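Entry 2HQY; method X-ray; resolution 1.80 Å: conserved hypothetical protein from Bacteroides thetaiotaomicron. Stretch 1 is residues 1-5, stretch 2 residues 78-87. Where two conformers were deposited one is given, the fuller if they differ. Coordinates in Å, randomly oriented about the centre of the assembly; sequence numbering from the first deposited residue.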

# COMPACT_ATOMS: atom_id res chain seq x y z
N MET A 1 22.61 2.40 0.32
CA MET A 1 23.46 1.33 -0.15
C MET A 1 22.91 0.02 0.36
O MET A 1 23.35 -1.04 -0.02
CB MET A 1 24.88 1.57 0.34
CG MET A 1 25.67 0.36 0.62
SD MET A 1 27.37 0.53 -0.02
CE MET A 1 28.33 0.27 1.46
N ILE A 2 21.93 0.10 1.23
CA ILE A 2 21.05 -1.03 1.49
C ILE A 2 20.01 -1.06 0.37
O ILE A 2 19.25 -0.10 0.19
CB ILE A 2 20.38 -1.02 2.89
CG1 ILE A 2 21.44 -0.95 3.99
CG2 ILE A 2 19.51 -2.28 3.05
CD1 ILE A 2 20.86 -0.79 5.40
N PRO A 3 20.00 -2.17 -0.40
CA PRO A 3 19.09 -2.26 -1.53
C PRO A 3 17.69 -2.66 -1.02
O PRO A 3 17.24 -3.77 -1.28
CB PRO A 3 19.70 -3.40 -2.35
CG PRO A 3 20.23 -4.34 -1.28
CD PRO A 3 20.79 -3.40 -0.22
N PHE A 4 17.05 -1.76 -0.27
CA PHE A 4 15.70 -2.05 0.23
C PHE A 4 14.75 -2.22 -0.94
O PHE A 4 14.79 -1.45 -1.92
CB PHE A 4 15.18 -0.96 1.17
CG PHE A 4 15.66 -1.10 2.58
CD1 PHE A 4 15.23 -2.15 3.38
CD2 PHE A 4 16.59 -0.19 3.11
CE1 PHE A 4 15.69 -2.31 4.69
CE2 PHE A 4 17.06 -0.33 4.42
CZ PHE A 4 16.61 -1.38 5.22
N LYS A 5 13.87 -3.21 -0.82
CA LYS A 5 12.83 -3.40 -1.81
C LYS A 5 11.48 -3.58 -1.16
O LYS A 5 11.38 -4.11 -0.05
CB LYS A 5 13.14 -4.58 -2.72
CG LYS A 5 13.67 -5.81 -2.06
CD LYS A 5 14.78 -6.40 -2.93
N ARG A 78 25.04 -0.88 12.49
CA ARG A 78 25.77 0.25 11.90
C ARG A 78 25.22 0.63 10.52
O ARG A 78 25.02 1.81 10.23
CB ARG A 78 27.28 -0.05 11.84
CG ARG A 78 28.13 1.06 11.23
CD ARG A 78 29.63 0.86 11.53
N LYS A 79 24.99 -0.37 9.67
CA LYS A 79 24.42 -0.12 8.35
C LYS A 79 23.00 0.48 8.41
O LYS A 79 22.65 1.38 7.62
CB LYS A 79 24.46 -1.40 7.50
CG LYS A 79 25.62 -1.43 6.51
CD LYS A 79 25.73 -2.76 5.79
CE LYS A 79 27.02 -3.48 6.19
NZ LYS A 79 27.59 -4.25 5.05
N LEU A 80 22.19 -0.01 9.35
CA LEU A 80 20.82 0.51 9.53
C LEU A 80 20.82 1.95 10.07
O LEU A 80 20.02 2.78 9.64
CB LEU A 80 19.98 -0.40 10.44
CG LEU A 80 19.72 -1.82 9.93
CD1 LEU A 80 19.07 -2.65 11.01
CD2 LEU A 80 18.84 -1.81 8.64
N ILE A 81 21.74 2.25 10.99
CA ILE A 81 21.87 3.61 11.52
C ILE A 81 22.24 4.59 10.39
O ILE A 81 21.71 5.71 10.32
CB ILE A 81 22.89 3.68 12.70
CG1 ILE A 81 22.33 2.90 13.89
CG2 ILE A 81 23.18 5.15 13.10
CD1 ILE A 81 23.40 2.42 14.91
N GLU A 82 23.14 4.15 9.51
CA GLU A 82 23.54 4.96 8.37
C GLU A 82 22.37 5.18 7.43
O GLU A 82 22.22 6.25 6.85
CB GLU A 82 24.71 4.30 7.61
CG GLU A 82 26.06 4.50 8.30
CD GLU A 82 27.12 3.46 7.90
OE1 GLU A 82 28.28 3.63 8.34
OE2 GLU A 82 26.80 2.49 7.18
N ASP A 83 21.52 4.16 7.30
CA ASP A 83 20.33 4.30 6.48
C ASP A 83 19.40 5.35 7.08
O ASP A 83 18.91 6.22 6.35
CB ASP A 83 19.61 2.96 6.33
CG ASP A 83 18.59 2.98 5.22
OD1 ASP A 83 19.00 3.04 4.05
OD2 ASP A 83 17.38 2.97 5.52
N ALA A 84 19.19 5.29 8.40
CA ALA A 84 18.35 6.26 9.09
C ALA A 84 18.94 7.68 8.92
O ALA A 84 18.20 8.62 8.68
CB ALA A 84 18.22 5.90 10.54
N ASP A 85 20.26 7.81 9.04
CA ASP A 85 20.94 9.10 8.79
C ASP A 85 20.59 9.66 7.41
O ASP A 85 20.26 10.86 7.29
CB ASP A 85 22.47 8.96 8.90
CG ASP A 85 22.94 8.67 10.31
OD1 ASP A 85 22.16 8.83 11.28
OD2 ASP A 85 24.13 8.30 10.46
N LYS A 86 20.65 8.81 6.38
CA LYS A 86 20.28 9.22 5.02
C LYS A 86 18.83 9.68 4.92
O LYS A 86 18.52 10.59 4.13
CB LYS A 86 20.53 8.08 4.02
CG LYS A 86 21.90 8.13 3.37
CD LYS A 86 22.10 6.95 2.40
CE LYS A 86 22.64 5.72 3.12
NZ LYS A 86 23.36 4.79 2.22
N GLU A 87 17.95 9.06 5.70
CA GLU A 87 16.56 9.44 5.74
C GLU A 87 16.32 10.69 6.59
O GLU A 87 15.21 11.23 6.59
CB GLU A 87 15.71 8.27 6.26
CG GLU A 87 15.77 7.03 5.36
CD GLU A 87 15.06 7.21 4.02
OE1 GLU A 87 14.51 8.30 3.73
OE2 GLU A 87 15.03 6.23 3.26
O HOH W 1 21.56 2.60 3.18

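A chain terminus without regular structure can be held against a helix by alternate residues that point the same way, and the first residues of this hypothetical protein illustrate the principle. The apolar part of the contact comes from Ile2 and Phe4, whose CA-to-CB bonds both point toward the helix, while Pro3 between them makes no contact. Ile2, with chi1 in m and chi2 in t, extends its CD1 to the helix surface, where it lies 3.6 Å from Lys79 O, 4.0 Å from Leu80 CD2 and 4.1 Å from Asp83 CB. That carbonyl is already engaged within the helix, accepting a hydrogen bond from Asp83 N (3.0 Å between Asp83 N and Lys79 O), so the methyl packs against a satisfied backbone. Leu80 CD2 also meets the edge of the Phe4 ring, 4.1 Å from Phe4 CZ, and so serves both residues.

The polar part is mediated by water. No clear direct hydrogen bond joins the stretches; instead, water 1 accepts from Ile2 N (3.2 Å from its O) and Lys86 NZ (3.0 Å from its O) and donates to Asp83 OD1 (2.7 Å from its O), bridging backbone and helix.

Charge adds a less comfortable note: Met1 N and Lys86 NZ, like charges, approach to 3.1 Å.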